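Local coordinates for dipeptidase AC. Metallo peptidase. MEROPS family M19 (Rhodobacter sphaeroides, PDB 3LY0), which probably hydrolyses dipeptides as a zinc-dependent metallodipeptidase of the membrane dipeptidase family, here held with a phosphinate mimic of L-Ala-D-Ala, at residues F16-L21 / A56-S61; E139-I144 / R160-V165; D209-N214 / T232-H237; L263-S268 / V301-D306. All blocks are in the same frame, centred on the assembly; numbering follows the deposited sequence.

Contact 1: F16-L21 / A56-S61; sequences FLLRLL and AIYVPS. With LY0 ((2R)-3-[(R)-[(1R)-1-aminoethyl](hydroxy)phosphoryl]-2-methylpropanoic acid), chain C.
The phenol ring of Y58 has the inhibitor on one face: the amino nitrogen N1 of LY0 stands over the rim, 3.4 Å from Y58 CD2, and methyl C1 lies over the CZ side. On the opposite face sits the backbone N of P60, also off-centre. At the ring edge, near its plane, L18 CD2 approaches Y58 CE2 to 4.1 Å. L18 has CG anti to the backbone N (chi1 -173°), so its other methyl, CD1, meets P60 CG tip to tip at 3.5 Å, a tight carbon pair. One turn on, L21 CD2 reaches P60 CD from the same helix. L17 has CG beside its backbone N, and its CD1 crosses obliquely to I57 CG1 at 4.0 Å. A water joins the backbones, hydrogen-bonded to L17 N, from which it accepts, and to A56 O. Y58 OH is hydrogen-bonded to H65 ND1, which fixes the outer end of the ring. An alanine at Y58 would remove the ring and its bond to H65, and would probably leave the ligand's amino end less well confined. Helix 16-22 packs beside strand 50-57 and the residues that follow it, part of the pocket wall of the M19 dipeptidase active site.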
# COMPACT_ATOMS: atom_id res chain seq x y z
N PHE A 16 -6.49 5.36 -5.38
CA PHE A 16 -7.66 5.89 -6.05
C PHE A 16 -8.03 7.30 -5.55
O PHE A 16 -8.48 8.13 -6.34
CB PHE A 16 -8.85 4.96 -5.87
CG PHE A 16 -10.10 5.44 -6.55
CD1 PHE A 16 -11.15 5.93 -5.80
CD2 PHE A 16 -10.20 5.43 -7.93
CE1 PHE A 16 -12.30 6.39 -6.41
CE2 PHE A 16 -11.34 5.88 -8.55
CZ PHE A 16 -12.40 6.36 -7.79
N LEU A 17 -7.85 7.57 -4.26
CA LEU A 17 -8.22 8.87 -3.73
C LEU A 17 -7.45 10.01 -4.40
O LEU A 17 -7.94 11.14 -4.48
CB LEU A 17 -8.03 8.93 -2.21
CG LEU A 17 -9.01 8.09 -1.38
CD1 LEU A 17 -8.57 8.06 0.06
CD2 LEU A 17 -10.44 8.65 -1.50
N LEU A 18 -6.25 9.72 -4.90
CA LEU A 18 -5.49 10.76 -5.58
C LEU A 18 -6.23 11.23 -6.83
O LEU A 18 -6.15 12.39 -7.22
CB LEU A 18 -4.08 10.25 -5.92
CG LEU A 18 -3.09 11.27 -6.49
CD1 LEU A 18 -2.72 12.31 -5.45
CD2 LEU A 18 -1.84 10.53 -6.97
N ARG A 19 -6.96 10.32 -7.46
CA ARG A 19 -7.71 10.69 -8.65
C ARG A 19 -8.87 11.61 -8.33
O ARG A 19 -9.21 12.50 -9.11
CB ARG A 19 -8.13 9.46 -9.43
CG ARG A 19 -6.92 8.82 -10.12
CD ARG A 19 -7.24 7.53 -10.82
NE ARG A 19 -8.37 7.68 -11.71
CZ ARG A 19 -9.23 6.70 -11.99
NH1 ARG A 19 -9.06 5.50 -11.45
NH2 ARG A 19 -10.25 6.94 -12.79
N LEU A 20 -9.47 11.42 -7.16
CA LEU A 20 -10.53 12.31 -6.72
C LEU A 20 -9.96 13.66 -6.30
O LEU A 20 -10.57 14.71 -6.56
CB LEU A 20 -11.37 11.68 -5.61
CG LEU A 20 -12.03 10.35 -6.02
CD1 LEU A 20 -12.97 9.83 -4.95
CD2 LEU A 20 -12.77 10.48 -7.37
N LEU A 21 -8.79 13.65 -5.66
CA LEU A 21 -8.10 14.88 -5.30
C LEU A 21 -7.84 15.72 -6.54
O LEU A 21 -7.99 16.95 -6.52
CB LEU A 21 -6.77 14.58 -4.60
CG LEU A 21 -6.00 15.81 -4.08
CD1 LEU A 21 -6.72 16.45 -2.90
CD2 LEU A 21 -4.56 15.46 -3.70
N ALA A 56 -5.34 4.70 0.37
CA ALA A 56 -4.31 5.59 0.88
C ALA A 56 -4.65 7.05 0.72
O ALA A 56 -5.07 7.50 -0.36
CB ALA A 56 -2.97 5.29 0.21
N ILE A 57 -4.44 7.79 1.81
CA ILE A 57 -4.38 9.24 1.80
C ILE A 57 -2.90 9.57 1.72
O ILE A 57 -2.14 9.30 2.65
CB ILE A 57 -4.98 9.80 3.10
CG1 ILE A 57 -6.48 9.49 3.18
CG2 ILE A 57 -4.69 11.30 3.23
CD1 ILE A 57 -7.06 9.68 4.55
N TYR A 58 -2.48 10.15 0.60
CA TYR A 58 -1.08 10.44 0.34
C TYR A 58 -1.00 11.87 -0.18
O TYR A 58 -1.73 12.23 -1.10
CB TYR A 58 -0.51 9.44 -0.67
CG TYR A 58 0.47 10.01 -1.68
CD1 TYR A 58 1.79 10.27 -1.33
CD2 TYR A 58 0.06 10.29 -2.97
CE1 TYR A 58 2.68 10.80 -2.26
CE2 TYR A 58 0.94 10.80 -3.91
CZ TYR A 58 2.24 11.06 -3.54
OH TYR A 58 3.10 11.58 -4.49
N VAL A 59 -0.12 12.67 0.43
CA VAL A 59 -0.00 14.08 0.07
C VAL A 59 1.12 14.26 -0.95
O VAL A 59 2.28 14.02 -0.64
CB VAL A 59 0.30 14.94 1.33
CG1 VAL A 59 0.52 16.40 0.95
CG2 VAL A 59 -0.82 14.81 2.34
N PRO A 60 0.77 14.67 -2.18
CA PRO A 60 1.83 14.83 -3.20
C PRO A 60 2.71 16.05 -2.97
O PRO A 60 2.25 17.07 -2.46
CB PRO A 60 1.04 15.02 -4.50
CG PRO A 60 -0.35 14.53 -4.20
CD PRO A 60 -0.58 14.80 -2.75
N SER A 61 3.98 15.93 -3.36
CA SER A 61 4.90 17.06 -3.39
C SER A 61 4.67 17.89 -4.65
O SER A 61 4.04 17.41 -5.59
CB SER A 61 6.35 16.54 -3.39
OG SER A 61 6.73 16.09 -2.11
P LY0 C . 3.00 5.25 -4.29
C1 LY0 C . 2.87 7.86 -5.27
N1 LY0 C . 1.20 7.11 -3.60
C2 LY0 C . 2.02 6.73 -4.73
C4 LY0 C . 3.73 4.50 -5.80
C5 LY0 C . 5.20 4.17 -5.71
C6 LY0 C . 5.55 3.44 -4.44
C7 LY0 C . 5.78 3.58 -6.96
O31 LY0 C . 2.02 4.31 -3.61
O32 LY0 C . 4.10 5.65 -3.26
O61 LY0 C . 6.86 3.34 -4.09
O62 LY0 C . 4.68 2.97 -3.70
O HOH W 1 -6.76 5.85 -2.17

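Contact 2: E139-I144 / R160-V165; sequences EGAEAI and RSLGPV. With ZN (zinc ion), chain D; ZN (zinc ion), chain E; LY0 ((2R)-3-[(R)-[(1R)-1-aminoethyl](hydroxy)phosphoryl]-2-methylpropanoic acid), chain C.
The binuclear zinc site of the M19 barrel takes its bridging carboxylate from this contact, at the C-terminal end of two neighbouring parallel strands. E139 pairs with G163 in a parallel bridge, and its side chain has CG anti to the backbone N (chi1 176°) and stays extended beyond CG. The carboxylate then splits between the metals: E139 OE1 binds one zinc at 2.1 Å, and E139 OE2 binds the other, also at 2.1 Å. H13 and D15 share the first ion, H212 and H233 the second, while LY0 O31 binds both. The backbone just behind is fixed by two bonds. G140 N donates to G163 O at 2.9 Å, in the carbonyl plane and on a lone pair though bent to 134° at the hydrogen. A141 N reaches P164 O at 3.1 Å from well above the carbonyl plane. G140 has backbone angles at which a CB would be jammed against the preceding carbonyl oxygen. A141 CB points toward segment 160-165 and packs on L162 CD1 at 3.7 Å, after which a type I turn from A141 to I144 leads the chain away. L162, with CG anti to its backbone N, also touches L197 and C201 of helix 192-204. Such a strand-end glutamate bridging two zinc ions is consistent with the catalytic centre of TIM-barrel metallodipeptidases.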
# COMPACT_ATOMS: atom_id res chain seq x y z
N GLU A 139 -0.59 7.39 4.04
CA GLU A 139 0.72 7.03 3.50
C GLU A 139 1.62 8.24 3.67
O GLU A 139 1.61 9.14 2.84
CB GLU A 139 0.60 6.68 2.02
CG GLU A 139 1.94 6.38 1.35
CD GLU A 139 1.79 5.79 -0.05
OE1 GLU A 139 0.78 6.07 -0.72
OE2 GLU A 139 2.67 5.04 -0.47
N GLY A 140 2.41 8.23 4.74
CA GLY A 140 3.17 9.41 5.15
C GLY A 140 2.34 10.16 6.16
O GLY A 140 1.16 10.43 5.93
N ALA A 141 2.94 10.49 7.30
CA ALA A 141 2.18 11.04 8.41
C ALA A 141 2.33 12.56 8.57
O ALA A 141 2.21 13.07 9.68
CB ALA A 141 2.55 10.32 9.70
N GLU A 142 2.56 13.26 7.47
CA GLU A 142 2.74 14.71 7.52
C GLU A 142 1.55 15.44 8.13
O GLU A 142 1.73 16.50 8.73
CB GLU A 142 2.98 15.27 6.14
CG GLU A 142 4.32 14.90 5.55
CD GLU A 142 4.29 13.64 4.71
OE1 GLU A 142 3.28 12.90 4.71
OE2 GLU A 142 5.31 13.40 4.04
N ALA A 143 0.35 14.91 7.98
CA ALA A 143 -0.83 15.55 8.55
C ALA A 143 -0.90 15.40 10.06
O ALA A 143 -1.81 15.93 10.69
CB ALA A 143 -2.09 15.02 7.89
N ILE A 144 0.04 14.65 10.64
CA ILE A 144 0.12 14.47 12.08
C ILE A 144 1.29 15.29 12.63
O ILE A 144 2.43 15.10 12.22
CB ILE A 144 0.35 12.98 12.46
CG1 ILE A 144 -0.61 12.04 11.71
CG2 ILE A 144 0.25 12.79 13.98
CD1 ILE A 144 -2.06 12.38 11.90
N ARG A 160 -7.25 3.79 10.36
CA ARG A 160 -6.88 2.52 10.98
C ARG A 160 -5.50 2.00 10.60
O ARG A 160 -5.07 0.96 11.09
CB ARG A 160 -7.94 1.45 10.70
CG ARG A 160 -9.30 1.71 11.38
CD ARG A 160 -9.20 1.58 12.89
NE ARG A 160 -10.46 1.82 13.59
CZ ARG A 160 -10.88 3.02 13.97
NH1 ARG A 160 -12.03 3.15 14.62
NH2 ARG A 160 -10.17 4.10 13.70
N SER A 161 -4.81 2.74 9.73
CA SER A 161 -3.53 2.30 9.20
C SER A 161 -2.71 3.52 8.84
O SER A 161 -3.25 4.49 8.32
CB SER A 161 -3.78 1.48 7.93
OG SER A 161 -2.58 0.96 7.41
N LEU A 162 -1.41 3.46 9.11
CA LEU A 162 -0.54 4.61 8.91
C LEU A 162 0.88 4.16 8.59
O LEU A 162 1.50 3.39 9.34
CB LEU A 162 -0.55 5.47 10.19
CG LEU A 162 0.40 6.66 10.25
CD1 LEU A 162 0.13 7.63 9.12
CD2 LEU A 162 0.30 7.37 11.60
N GLY A 163 1.40 4.66 7.47
CA GLY A 163 2.84 4.61 7.22
C GLY A 163 3.47 5.91 7.68
O GLY A 163 3.11 6.98 7.21
N PRO A 164 4.41 5.84 8.63
CA PRO A 164 4.99 7.09 9.14
C PRO A 164 5.60 7.98 8.05
O PRO A 164 5.57 9.21 8.18
CB PRO A 164 6.07 6.61 10.11
CG PRO A 164 5.56 5.28 10.59
CD PRO A 164 4.85 4.67 9.40
N VAL A 165 6.16 7.37 7.02
CA VAL A 165 6.75 8.13 5.93
C VAL A 165 6.34 7.63 4.56
O VAL A 165 6.03 6.45 4.37
CB VAL A 165 8.29 8.14 6.00
CG1 VAL A 165 8.78 8.63 7.36
CG2 VAL A 165 8.87 6.75 5.66
ZN ZN D . 0.27 5.21 -2.61
ZN ZN E . 3.65 3.91 -1.95
P LY0 C . 3.00 5.25 -4.29
C1 LY0 C . 2.87 7.86 -5.27
N1 LY0 C . 1.20 7.11 -3.60
C2 LY0 C . 2.02 6.73 -4.73
C4 LY0 C . 3.73 4.50 -5.80
C5 LY0 C . 5.20 4.17 -5.71
C6 LY0 C . 5.55 3.44 -4.44
C7 LY0 C . 5.78 3.58 -6.96
O31 LY0 C . 2.02 4.31 -3.61
O32 LY0 C . 4.10 5.65 -3.26
O61 LY0 C . 6.86 3.34 -4.09
O62 LY0 C . 4.68 2.97 -3.70

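Contact 3: D209-N214 / T232-H237; sequences DLSHLN and THSNAH. With ZN (zinc ion), chain E; LY0 ((2R)-3-[(R)-[(1R)-1-aminoethyl](hydroxy)phosphoryl]-2-methylpropanoic acid), chain C.
Two histidines converge on one zinc, each set by a different torsion. H212 has CG beside its backbone N (chi1 -67°), whereas H233 holds CG in the crowded position between N and the carbonyl carbon (chi1 59°). Their rings meet obliquely, and H212 NE2 and H233 NE2 each bind the metal at 2.2 Å; E139 and three oxygens of LY0 complete its shell. Behind H233 runs a second-shell relay. Its ND1 donates to T232 OG1 at 2.8 Å, close to the ring plane, and T232 OG1 in turn donates to D209 OD2 at 2.6 Å. This chain fixes the rotation of the imidazole, and the buried carboxylate would probably make the metal-bound nitrogen a stronger ligand. D209, with CG anti to the backbone N (chi1 -178°), also takes two amides on OD1: T232 N at 2.9 Å and S211 N, the latter closing an Asx turn. All three donors come from above the carboxylate plane. An alanine at D209 would remove these acceptors and would probably loosen both the turn and the orientation of H233. S211 points its OG across to accept from H233 N at 3.0 Å, and the same oxygen shares a hydrogen bond with S234 OG. The other imidazole is steadied by H212 ND1 bonding to S167 OG. The two loops follow strands 207-208 and 230-231, with L210 and L213 packing on helix 215-224 and A236 touching helix 283-296.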
# COMPACT_ATOMS: atom_id res chain seq x y z
N ASP A 209 2.56 0.80 8.79
CA ASP A 209 2.97 0.33 7.47
C ASP A 209 4.42 0.75 7.23
O ASP A 209 4.75 1.94 7.26
CB ASP A 209 2.06 0.94 6.41
CG ASP A 209 2.38 0.46 5.00
OD1 ASP A 209 3.22 -0.46 4.82
OD2 ASP A 209 1.77 1.02 4.06
N LEU A 210 5.28 -0.24 6.98
CA LEU A 210 6.70 -0.01 6.78
C LEU A 210 7.09 0.30 5.33
O LEU A 210 8.23 0.68 5.07
CB LEU A 210 7.49 -1.23 7.26
CG LEU A 210 7.24 -1.64 8.71
CD1 LEU A 210 7.69 -3.08 8.93
CD2 LEU A 210 7.98 -0.71 9.64
N SER A 211 6.17 0.11 4.38
CA SER A 211 6.49 0.47 3.00
C SER A 211 6.91 1.94 2.93
O SER A 211 6.23 2.82 3.48
CB SER A 211 5.31 0.19 2.05
OG SER A 211 5.05 -1.20 1.93
N HIS A 212 8.05 2.16 2.27
CA HIS A 212 8.73 3.46 2.12
C HIS A 212 9.72 3.79 3.21
O HIS A 212 10.61 4.59 2.99
CB HIS A 212 7.77 4.64 1.96
CG HIS A 212 7.00 4.61 0.69
ND1 HIS A 212 7.49 5.14 -0.48
CD2 HIS A 212 5.76 4.15 0.41
CE1 HIS A 212 6.60 4.96 -1.45
NE2 HIS A 212 5.53 4.39 -0.92
N LEU A 213 9.55 3.20 4.39
CA LEU A 213 10.46 3.48 5.50
C LEU A 213 11.82 2.90 5.16
O LEU A 213 11.91 1.81 4.60
CB LEU A 213 9.91 2.87 6.79
CG LEU A 213 10.58 3.29 8.10
CD1 LEU A 213 10.58 4.81 8.30
CD2 LEU A 213 9.89 2.60 9.25
N ASN A 214 12.88 3.64 5.46
CA ASN A 214 14.22 3.13 5.21
C ASN A 214 14.61 2.05 6.22
O ASN A 214 13.85 1.73 7.14
CB ASN A 214 15.25 4.27 5.12
CG ASN A 214 15.50 4.97 6.46
OD1 ASN A 214 15.20 4.45 7.54
ND2 ASN A 214 16.09 6.17 6.38
N THR A 232 2.73 -2.87 3.32
CA THR A 232 1.53 -3.09 2.51
C THR A 232 1.79 -3.26 1.02
O THR A 232 0.99 -3.90 0.33
CB THR A 232 0.50 -1.96 2.66
OG1 THR A 232 1.08 -0.73 2.21
CG2 THR A 232 -0.01 -1.81 4.11
N HIS A 233 2.89 -2.69 0.52
CA HIS A 233 3.16 -2.74 -0.91
C HIS A 233 4.66 -2.72 -1.19
O HIS A 233 5.22 -1.71 -1.65
CB HIS A 233 2.34 -1.69 -1.71
CG HIS A 233 2.57 -0.25 -1.32
ND1 HIS A 233 2.35 0.23 -0.04
CD2 HIS A 233 2.92 0.82 -2.06
CE1 HIS A 233 2.60 1.52 -0.01
NE2 HIS A 233 2.93 1.92 -1.23
N SER A 234 5.31 -3.85 -0.91
CA SER A 234 6.77 -3.98 -1.06
C SER A 234 7.10 -5.39 -1.50
O SER A 234 6.44 -6.34 -1.08
CB SER A 234 7.47 -3.71 0.28
OG SER A 234 7.24 -2.39 0.73
N ASN A 235 8.15 -5.52 -2.31
CA ASN A 235 8.54 -6.82 -2.86
C ASN A 235 9.89 -7.29 -2.34
O ASN A 235 10.40 -6.77 -1.35
CB ASN A 235 8.46 -6.79 -4.39
CG ASN A 235 7.05 -6.47 -4.88
OD1 ASN A 235 6.07 -6.70 -4.16
ND2 ASN A 235 6.94 -5.93 -6.09
N ALA A 236 10.47 -8.30 -3.00
CA ALA A 236 11.68 -8.94 -2.49
C ALA A 236 12.95 -8.34 -3.07
O ALA A 236 13.19 -8.45 -4.27
CB ALA A 236 11.63 -10.44 -2.75
N HIS A 237 13.75 -7.72 -2.20
CA HIS A 237 15.00 -7.10 -2.63
C HIS A 237 15.94 -8.10 -3.29
O HIS A 237 16.69 -7.74 -4.20
CB HIS A 237 15.68 -6.45 -1.43
CG HIS A 237 16.76 -5.48 -1.80
ND1 HIS A 237 18.07 -5.86 -1.99
CD2 HIS A 237 16.71 -4.15 -2.05
CE1 HIS A 237 18.78 -4.80 -2.32
NE2 HIS A 237 17.98 -3.75 -2.36
ZN ZN E . 3.65 3.91 -1.95
P LY0 C . 3.00 5.25 -4.29
C1 LY0 C . 2.87 7.86 -5.27
N1 LY0 C . 1.20 7.11 -3.60
C2 LY0 C . 2.02 6.73 -4.73
C4 LY0 C . 3.73 4.50 -5.80
C5 LY0 C . 5.20 4.17 -5.71
C6 LY0 C . 5.55 3.44 -4.44
C7 LY0 C . 5.78 3.58 -6.96
O31 LY0 C . 2.02 4.31 -3.61
O32 LY0 C . 4.10 5.65 -3.26
O61 LY0 C . 6.86 3.34 -4.09
O62 LY0 C . 4.68 2.97 -3.70

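Contact 4: L263-S268 / V301-D306; sequences LNFATS and VGMGSD. With LY0 ((2R)-3-[(R)-[(1R)-1-aminoethyl](hydroxy)phosphoryl]-2-methylpropanoic acid), chain C.
Segments 263-266 and 302-306 run in nearly the same direction, 20° apart end to end, with L263 and M303 paired in a parallel bridge. L263 N donates to G302 O at 2.8 Å, almost straight at 173°, and L263 O accepts from G304 N. Past this bridge the regular pairing is lost: F265 N passes G304 O and donates to S305 O at 3.0 Å. N264 CA adds a CA-H...O contact to G304 O. The F265 ring lies with one face on S305, whose CA sits 3.7 Å from the ring centroid, nearly on the normal, in a CH-pi contact. At its edge M303 SD approaches F265 CE1 to 4.0 Å, a Met-aromatic contact reached because the methionine bends at chi2 and chi3. N264 works at both ends of its amide: OD1 takes A266 N to form an Asx turn, and ND2 donates to D306 OD2 at 3.2 Å from above the carboxylate plane. The amide and carboxylate planes stand 69° apart, and ND2 is shared with H233 O. D306 OD1 lies 2.7 Å from LY0 O31. D306 binds the H13 zinc in another structure of this protein but is not bonded to it here; N264 is probably a second-shell residue that positions its carboxylate. L263 packs on helix 283-296, F265 and M303 meet L325 of helix 322-332, and strand 260-263 lies between strands 230-231 and 301-303.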
# COMPACT_ATOMS: atom_id res chain seq x y z
N LEU A 263 2.20 -7.82 -2.04
CA LEU A 263 2.91 -7.74 -3.31
C LEU A 263 2.53 -6.49 -4.10
O LEU A 263 1.36 -6.30 -4.45
CB LEU A 263 2.61 -8.97 -4.16
CG LEU A 263 3.40 -9.05 -5.47
CD1 LEU A 263 4.79 -9.62 -5.24
CD2 LEU A 263 2.63 -9.88 -6.51
N ASN A 264 3.52 -5.65 -4.39
CA ASN A 264 3.33 -4.42 -5.14
C ASN A 264 3.36 -4.73 -6.64
O ASN A 264 4.28 -5.41 -7.12
CB ASN A 264 4.44 -3.43 -4.76
CG ASN A 264 4.17 -2.03 -5.23
OD1 ASN A 264 3.59 -1.83 -6.30
ND2 ASN A 264 4.57 -1.04 -4.45
N PHE A 265 2.35 -4.28 -7.38
CA PHE A 265 2.29 -4.55 -8.82
C PHE A 265 3.15 -3.58 -9.63
O PHE A 265 3.22 -3.70 -10.86
CB PHE A 265 0.86 -4.47 -9.38
CG PHE A 265 -0.11 -5.48 -8.80
CD1 PHE A 265 0.32 -6.53 -8.00
CD2 PHE A 265 -1.47 -5.36 -9.06
CE1 PHE A 265 -0.59 -7.43 -7.46
CE2 PHE A 265 -2.38 -6.26 -8.54
CZ PHE A 265 -1.94 -7.30 -7.74
N ALA A 266 3.80 -2.63 -8.98
CA ALA A 266 4.63 -1.67 -9.69
C ALA A 266 5.72 -2.39 -10.48
O ALA A 266 6.49 -3.16 -9.92
CB ALA A 266 5.26 -0.68 -8.72
N THR A 267 5.77 -2.11 -11.79
CA THR A 267 6.75 -2.70 -12.68
C THR A 267 8.17 -2.54 -12.12
O THR A 267 8.97 -3.49 -12.13
CB THR A 267 6.66 -2.04 -14.07
OG1 THR A 267 6.65 -0.61 -13.89
CG2 THR A 267 5.35 -2.43 -14.74
N SER A 268 8.45 -1.35 -11.59
CA SER A 268 9.79 -1.01 -11.10
C SER A 268 10.26 -1.92 -9.97
O SER A 268 11.46 -2.07 -9.76
CB SER A 268 9.80 0.43 -10.60
OG SER A 268 9.36 1.30 -11.63
N VAL A 301 1.69 -13.42 3.28
CA VAL A 301 1.82 -12.75 1.99
C VAL A 301 0.44 -12.48 1.40
O VAL A 301 -0.46 -13.31 1.50
CB VAL A 301 2.62 -13.60 0.99
CG1 VAL A 301 2.81 -12.83 -0.31
CG2 VAL A 301 3.95 -14.01 1.58
N GLY A 302 0.26 -11.31 0.80
CA GLY A 302 -0.97 -11.03 0.08
C GLY A 302 -0.70 -10.06 -1.04
O GLY A 302 0.44 -9.92 -1.48
N MET A 303 -1.76 -9.41 -1.52
CA MET A 303 -1.62 -8.41 -2.58
C MET A 303 -1.52 -7.02 -1.98
O MET A 303 -2.19 -6.70 -1.00
CB MET A 303 -2.81 -8.45 -3.53
CG MET A 303 -3.14 -9.84 -4.09
SD MET A 303 -1.93 -10.54 -5.27
CE MET A 303 -1.06 -11.71 -4.23
N GLY A 304 -0.69 -6.19 -2.61
CA GLY A 304 -0.56 -4.78 -2.28
C GLY A 304 -0.39 -3.98 -3.56
O GLY A 304 0.66 -3.37 -3.79
N SER A 305 -1.45 -3.99 -4.36
CA SER A 305 -1.43 -3.64 -5.78
C SER A 305 -0.67 -2.37 -6.14
O SER A 305 0.10 -2.35 -7.11
CB SER A 305 -2.87 -3.51 -6.30
OG SER A 305 -3.54 -2.42 -5.69
N ASP A 306 -0.91 -1.30 -5.37
CA ASP A 306 -0.51 0.04 -5.78
C ASP A 306 -1.33 0.48 -6.99
O ASP A 306 -0.89 1.32 -7.78
CB ASP A 306 0.99 0.11 -6.08
CG ASP A 306 1.65 1.35 -5.49
OD1 ASP A 306 0.95 2.25 -4.96
OD2 ASP A 306 2.90 1.43 -5.56
P LY0 C . 3.00 5.25 -4.29
C1 LY0 C . 2.87 7.86 -5.27
N1 LY0 C . 1.20 7.11 -3.60
C2 LY0 C . 2.02 6.73 -4.73
C4 LY0 C . 3.73 4.50 -5.80
C5 LY0 C . 5.20 4.17 -5.71
C6 LY0 C . 5.55 3.44 -4.44
C7 LY0 C . 5.78 3.58 -6.96
O31 LY0 C . 2.02 4.31 -3.61
O32 LY0 C . 4.10 5.65 -3.26
O61 LY0 C . 6.86 3.34 -4.09
O62 LY0 C . 4.68 2.97 -3.70

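The four contacts follow one another along the chain, each closing before the next opens, and all touch LY0, so they surround the active site in sequence order as expected of a TIM barrel. Contacts 1 and 2, centres about 13 Å apart, share the parallel sheet through strands 50-57 and 132-139, where I57 O and E139 N lie 2.8 Å apart. Contact 2 meets contact 3 through L162 and D209 and at the zinc bound by E139, H212 and H233. Contacts 3 and 4 are the closest, centres about 10 Å apart, joined through N235 and N264. Contacts 1 and 4 do not touch; their centres are about 18 Å apart and their nearest atoms about 7 Å, yet both reach the bound ligand.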